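Local coordinates for lipoprotein (Shewanella oneidensis, PDB 3LHN) that is of unestablished function but, as an NlpE-family lipoprotein with a calycin-type beta barrel, may bind lipid or another small hydrophobic ligand, at residues E43-T48 and L59-L64; N25-P30 and Y94-N99. All blocks are in the same frame, centred on the assembly; numbering follows the deposited sequence. Where two conformers were deposited one is given.

Contact 1: residues E43-T48 and L59-L64; sequences EGIQTT and LKSIYL
Ile45 lies beside the ring of Tyr63, both side chains pointing the same way, on the face of an antiparallel beta hairpin that also carries Thr47 and Ser61. The hairpin, strands 44-51 and 56-64, belongs to the calycin barrel. From CB of Ile45, the CG2 branch sits over the ring centre, 4.0 Å from the Tyr63 ring centroid and only 10° off its normal, a CH-pi contact. CG2 also meets Ser61 CB at 3.6 Å. The other branch, with CG1 beside the backbone N (chi1 -46°), approaches Tyr63 CE2 at 3.6 Å. Its tip, CD1, meets the same CE2 at 3.5 Å. Cys39 and Phe71 pack on Tyr63 as well. An alanine in place of Tyr63 would probably leave Ile45 CG2 and CD1 without their aromatic partner and open a gap beside Phe71. Paired backbone bonds join Gln46 to Ile62 and Thr48 to Lys60. The hydroxyl of Thr47 has two partners. It donates from OG1 to Ile45 O at 2.9 Å, from above the carbonyl plane. A water then donates to Thr47 OG1 at 2.7 Å and also hydrogen-bonds Ser61 OG at 2.7 Å, bridging the two strands.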
loop_
_atom_site.group_PDB
_atom_site.type_symbol
_atom_site.label_atom_id
_atom_site.label_comp_id
_atom_site.label_asym_id
_atom_site.label_seq_id
_atom_site.Cartn_x
_atom_site.Cartn_y
_atom_site.Cartn_z
ATOM N N GLU A 43 0.245 -9.386 -13.366
ATOM C CA GLU A 43 1.273 -9.748 -14.319
ATOM C C GLU A 43 2.461 -8.791 -14.306
ATOM O O GLU A 43 3.619 -9.189 -14.459
ATOM C CB GLU A 43 0.633 -9.814 -15.713
ATOM C CG GLU A 43 1.666 -9.827 -16.825
ATOM C CD GLU A 43 1.081 -10.080 -18.185
ATOM O OE1 GLU A 43 0.013 -10.709 -18.283
ATOM O OE2 GLU A 43 1.781 -9.712 -19.140
ATOM N N GLY A 44 2.199 -7.487 -14.190
ATOM C CA GLY A 44 3.239 -6.508 -14.218
ATOM C C GLY A 44 2.601 -5.126 -14.330
ATOM O O GLY A 44 1.398 -5.036 -14.543
ATOM N N ILE A 45 3.413 -4.089 -14.199
ATOM C CA ILE A 45 2.885 -2.728 -14.220
ATOM C C ILE A 45 3.555 -1.979 -15.375
ATOM O O ILE A 45 4.731 -1.582 -15.254
ATOM C CB ILE A 45 3.106 -1.961 -12.931
ATOM C CG1 ILE A 45 2.764 -2.790 -11.683
ATOM C CG2 ILE A 45 2.248 -0.698 -12.947
ATOM C CD1 ILE A 45 3.169 -2.096 -10.379
ATOM N N GLN A 46 2.843 -1.816 -16.481
ATOM C CA GLN A 46 3.385 -1.067 -17.610
ATOM C C GLN A 46 3.346 0.394 -17.219
ATOM O O GLN A 46 2.269 0.985 -17.084
ATOM C CB GLN A 46 2.569 -1.362 -18.842
ATOM C CG GLN A 46 2.977 -0.640 -20.091
ATOM C CD GLN A 46 2.254 -1.169 -21.343
ATOM O OE1 GLN A 46 1.983 -2.375 -21.488
ATOM N NE2 GLN A 46 1.935 -0.258 -22.239
ATOM N N THR A 47 4.498 0.985 -17.046
ATOM C CA THR A 47 4.664 2.285 -16.415
ATOM C C THR A 47 5.231 3.333 -17.338
ATOM O O THR A 47 6.179 3.073 -18.076
ATOM C CB THR A 47 5.638 2.117 -15.223
ATOM O OG1 THR A 47 5.079 1.181 -14.306
ATOM C CG2 THR A 47 5.935 3.472 -14.503
ATOM N N THR A 48 4.663 4.516 -17.307
ATOM C CA THR A 48 5.152 5.703 -18.034
ATOM C C THR A 48 5.209 6.832 -17.026
ATOM O O THR A 48 4.193 7.199 -16.419
ATOM C CB THR A 48 4.212 6.080 -19.203
ATOM O OG1 THR A 48 3.971 4.927 -20.039
ATOM C CG2 THR A 48 4.824 7.219 -20.027
ATOM N N LEU A 59 2.240 10.169 -13.875
ATOM C CA LEU A 59 2.545 8.754 -13.882
ATOM C C LEU A 59 1.333 8.037 -14.450
ATOM O O LEU A 59 0.174 8.353 -14.067
ATOM C CB LEU A 59 2.817 8.272 -12.467
ATOM C CG LEU A 59 3.002 6.789 -12.206
ATOM C CD1 LEU A 59 4.279 6.243 -12.862
ATOM C CD2 LEU A 59 2.997 6.468 -10.664
ATOM N N LYS A 60 1.542 7.171 -15.438
ATOM C CA LYS A 60 0.518 6.237 -15.866
ATOM C C LYS A 60 1.020 4.835 -15.550
ATOM O O LYS A 60 2.168 4.463 -15.853
ATOM C CB LYS A 60 0.203 6.392 -17.342
ATOM C CG LYS A 60 -0.813 5.359 -17.828
ATOM C CD LYS A 60 -1.009 5.532 -19.332
ATOM C CE LYS A 60 -2.226 4.847 -19.848
ATOM N NZ LYS A 60 -2.224 5.099 -21.340
ATOM N N SER A 61 0.140 4.038 -14.995
ATOM C CA SER A 61 0.463 2.648 -14.599
ATOM C C SER A 61 -0.652 1.748 -15.081
ATOM O O SER A 61 -1.767 1.900 -14.605
ATOM C CB SER A 61 0.545 2.496 -13.078
ATOM O OG SER A 61 1.516 3.377 -12.494
ATOM N N ILE A 62 -0.391 0.865 -16.042
ATOM C CA ILE A 62 -1.367 -0.136 -16.451
ATOM C C ILE A 62 -1.020 -1.431 -15.762
ATOM O O ILE A 62 0.062 -2.030 -15.971
ATOM C CB ILE A 62 -1.369 -0.359 -17.956
ATOM C CG1 ILE A 62 -1.541 1.010 -18.657
ATOM C CG2 ILE A 62 -2.410 -1.383 -18.371
ATOM C CD1 ILE A 62 -1.599 0.885 -20.168
ATOM N N TYR A 63 -1.919 -1.852 -14.869
ATOM C CA TYR A 63 -1.775 -3.109 -14.169
ATOM C C TYR A 63 -2.268 -4.206 -15.100
ATOM O O TYR A 63 -3.463 -4.357 -15.360
ATOM C CB TYR A 63 -2.516 -3.054 -12.841
ATOM C CG TYR A 63 -1.830 -2.176 -11.842
ATOM C CD1 TYR A 63 -1.951 -0.790 -11.842
ATOM C CD2 TYR A 63 -1.006 -2.724 -10.885
ATOM C CE1 TYR A 63 -1.250 0.005 -10.911
ATOM C CE2 TYR A 63 -0.334 -1.949 -9.973
ATOM C CZ TYR A 63 -0.451 -0.593 -9.982
ATOM O OH TYR A 63 0.254 0.143 -9.045
ATOM N N LEU A 64 -1.330 -4.988 -15.587
ATOM C CA LEU A 64 -1.542 -5.984 -16.624
ATOM C C LEU A 64 -2.145 -7.256 -16.039
ATOM O O LEU A 64 -2.010 -7.547 -14.851
ATOM C CB LEU A 64 -0.207 -6.355 -17.276
ATOM C CG LEU A 64 0.535 -5.177 -17.886
ATOM C CD1 LEU A 64 1.942 -5.644 -18.290
ATOM C CD2 LEU A 64 -0.283 -4.528 -19.043
HETATM O O HOH W 1 3.990 2.460 -12.142
#

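Contact 2: residues N25-P30 and Y94-N99; sequences NALDWP and YLVGEN
Leu27 and Trp29 both meet Val96, and CG1 of that valine is the shared atom. Leu27 brings CD1 to within 3.9 Å of Val96 CG1. Trp29 uses its CB, which lies 3.6 Å from Val96 CG1. The Val96 branch points that way because CG1 stands anti to its backbone N (chi1 -178°). Leu27 CD1 also reaches past the valine to the backbone, 3.4 Å from Gly97 O. The second methyl of Leu27, CD2, touches the aliphatic part of Glu98, with Glu98 CG at 3.7 Å. Those two side chains cross at about a right angle. No direct hydrogen bond links the segments. The contact is mostly apolar and small, burying 182 Å² in all.

The next shell sets the shape of 25-30. Helix 23-26 ends just before Leu27, and Asp28 is the centre of an inverse gamma turn. A weak bond from Trp29 N to Leu27 O, 3.0 Å long, closes that turn. The turn sets Leu27 and Trp29 on either side of Asp28, and both face 94-99. Trp29 CG takes the crowded position between backbone N and carbonyl carbon (chi1 55°), and the indole leads away from 94-99. Its NE1 bonds Gln24 O, and it meets Trp79 edge-to-face and packs on Leu51. Val96 packs on Ile86 and Leu101 of the neighbouring strands. Lys123 NZ bonds both Asp28 O and Asn99 OD1, and so links the two segments indirectly.

A buried tryptophan between a short N-terminal helix and the first barrel strand, packed against residues of several strands, is consistent with the closed end of a calycin barrel, as in lipocalins.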
loop_
_atom_site.group_PDB
_atom_site.type_symbol
_atom_site.label_atom_id
_atom_site.label_comp_id
_atom_site.label_asym_id
_atom_site.label_seq_id
_atom_site.Cartn_x
_atom_site.Cartn_y
_atom_site.Cartn_z
ATOM N N ASN A 25 21.757 18.491 -11.591
ATOM C CA ASN A 25 22.340 19.553 -12.388
ATOM C C ASN A 25 23.042 19.039 -13.632
ATOM O O ASN A 25 23.251 19.816 -14.560
ATOM C CB ASN A 25 23.271 20.407 -11.516
ATOM C CG ASN A 25 22.508 21.220 -10.483
ATOM O OD1 ASN A 25 21.308 21.491 -10.634
ATOM N ND2 ASN A 25 23.214 21.592 -9.376
ATOM N N ALA A 26 23.434 17.782 -13.656
ATOM C CA ALA A 26 24.217 17.214 -14.746
ATOM C C ALA A 26 23.395 16.631 -15.863
ATOM O O ALA A 26 23.845 16.646 -17.009
ATOM C CB ALA A 26 25.120 16.108 -14.235
ATOM N N LEU A 27 22.241 16.087 -15.536
ATOM C CA LEU A 27 21.482 15.262 -16.463
ATOM C C LEU A 27 20.349 16.024 -17.136
ATOM O O LEU A 27 19.745 16.909 -16.537
ATOM C CB LEU A 27 20.838 14.081 -15.731
ATOM C CG LEU A 27 21.771 13.068 -15.060
ATOM C CD1 LEU A 27 21.050 11.967 -14.295
ATOM C CD2 LEU A 27 22.678 12.447 -16.116
ATOM N N ASP A 28 20.043 15.637 -18.366
ATOM C CA ASP A 28 18.863 16.121 -19.077
ATOM C C ASP A 28 17.758 15.142 -18.618
ATOM O O ASP A 28 17.332 14.225 -19.340
ATOM C CB ASP A 28 19.007 16.129 -20.594
ATOM C CG ASP A 28 17.727 16.610 -21.282
ATOM O OD1 ASP A 28 16.934 17.270 -20.606
ATOM O OD2 ASP A 28 17.572 16.313 -22.481
ATOM N N TRP A 29 17.323 15.314 -17.387
ATOM C CA TRP A 29 16.355 14.393 -16.754
ATOM C C TRP A 29 14.874 14.677 -17.053
ATOM O O TRP A 29 14.100 13.771 -16.989
ATOM C CB TRP A 29 16.596 14.211 -15.240
ATOM C CG TRP A 29 16.610 15.522 -14.469
ATOM C CD1 TRP A 29 17.701 16.258 -14.109
ATOM C CD2 TRP A 29 15.466 16.266 -14.038
ATOM N NE1 TRP A 29 17.310 17.424 -13.509
ATOM C CE2 TRP A 29 15.950 17.444 -13.426
ATOM C CE3 TRP A 29 14.075 16.064 -14.125
ATOM C CZ2 TRP A 29 15.104 18.400 -12.880
ATOM C CZ3 TRP A 29 13.245 17.009 -13.591
ATOM C CH2 TRP A 29 13.765 18.179 -12.987
ATOM N N PRO A 30 14.461 15.923 -17.328
ATOM C CA PRO A 30 13.031 16.115 -17.721
ATOM C C PRO A 30 12.748 15.238 -18.952
ATOM O O PRO A 30 13.514 15.217 -19.888
ATOM C CB PRO A 30 12.938 17.622 -18.006
ATOM C CG PRO A 30 14.012 18.216 -17.194
ATOM C CD PRO A 30 15.172 17.229 -17.299
ATOM N N TYR A 94 13.010 7.094 -6.772
ATOM C CA TYR A 94 13.806 6.717 -7.913
ATOM C C TYR A 94 15.180 7.349 -7.888
ATOM O O TYR A 94 15.345 8.500 -7.482
ATOM C CB TYR A 94 13.166 7.160 -9.242
ATOM C CG TYR A 94 11.892 6.446 -9.611
ATOM C CD1 TYR A 94 10.686 6.862 -9.134
ATOM C CD2 TYR A 94 11.932 5.377 -10.498
ATOM C CE1 TYR A 94 9.495 6.176 -9.462
ATOM C CE2 TYR A 94 10.792 4.712 -10.867
ATOM C CZ TYR A 94 9.598 5.116 -10.353
ATOM O OH TYR A 94 8.482 4.419 -10.761
ATOM N N LEU A 95 16.156 6.607 -8.370
ATOM C CA LEU A 95 17.515 7.112 -8.580
ATOM C C LEU A 95 17.528 7.632 -10.007
ATOM O O LEU A 95 17.260 6.899 -10.958
ATOM C CB LEU A 95 18.560 6.014 -8.408
ATOM C CG LEU A 95 20.005 6.383 -8.692
ATOM C CD1 LEU A 95 20.564 7.311 -7.654
ATOM C CD2 LEU A 95 20.791 5.064 -8.697
ATOM N N VAL A 96 17.889 8.908 -10.175
ATOM C CA VAL A 96 17.863 9.519 -11.512
ATOM C C VAL A 96 19.229 9.288 -12.142
ATOM O O VAL A 96 20.251 9.703 -11.578
ATOM C CB VAL A 96 17.565 11.023 -11.399
ATOM C CG1 VAL A 96 17.488 11.695 -12.792
ATOM C CG2 VAL A 96 16.262 11.277 -10.619
ATOM N N GLY A 97 19.255 8.639 -13.299
ATOM C CA GLY A 97 20.480 8.278 -13.921
ATOM C C GLY A 97 20.521 8.680 -15.387
ATOM O O GLY A 97 19.618 9.302 -15.914
ATOM N N GLU A 98 21.585 8.293 -16.073
ATOM C CA GLU A 98 21.718 8.600 -17.502
ATOM C C GLU A 98 20.682 7.831 -18.324
ATOM O O GLU A 98 20.720 6.572 -18.420
ATOM C CB GLU A 98 23.142 8.296 -18.001
ATOM C CG GLU A 98 24.130 9.249 -17.340
ATOM C CD GLU A 98 25.479 9.342 -17.990
ATOM O OE1 GLU A 98 25.543 9.196 -19.244
ATOM O OE2 GLU A 98 26.430 9.724 -17.242
ATOM N N ASN A 99 19.781 8.593 -18.948
ATOM C CA ASN A 99 18.699 8.053 -19.765
ATOM C C ASN A 99 17.797 7.049 -19.039
ATOM O O ASN A 99 17.205 6.190 -19.686
ATOM C CB ASN A 99 19.254 7.424 -21.022
ATOM C CG ASN A 99 19.940 8.456 -21.905
ATOM O OD1 ASN A 99 19.475 9.597 -22.006
ATOM N ND2 ASN A 99 21.041 8.036 -22.560
#

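Both contacts hold the same eight-stranded barrel, on opposite sides of the chain's centre, with their own centres about 21 Å apart. Contact 1 joins two strands adjacent in both sequence and sheet. Contact 2 brings the segment ahead of the first strand to a strand far along the chain. Both are partly buried, with Gln46 exposed in contact 1 and Glu98 in contact 2. Their chemistry differs. Contact 1 rests on regular backbone bonds, with a CH-pi contact and a water bridge. Contact 2 relies on methyl and methylene packing, and its polar ties run through residues around it. A second subunit reaches contact 1 at Glu43, but none touches contact 2.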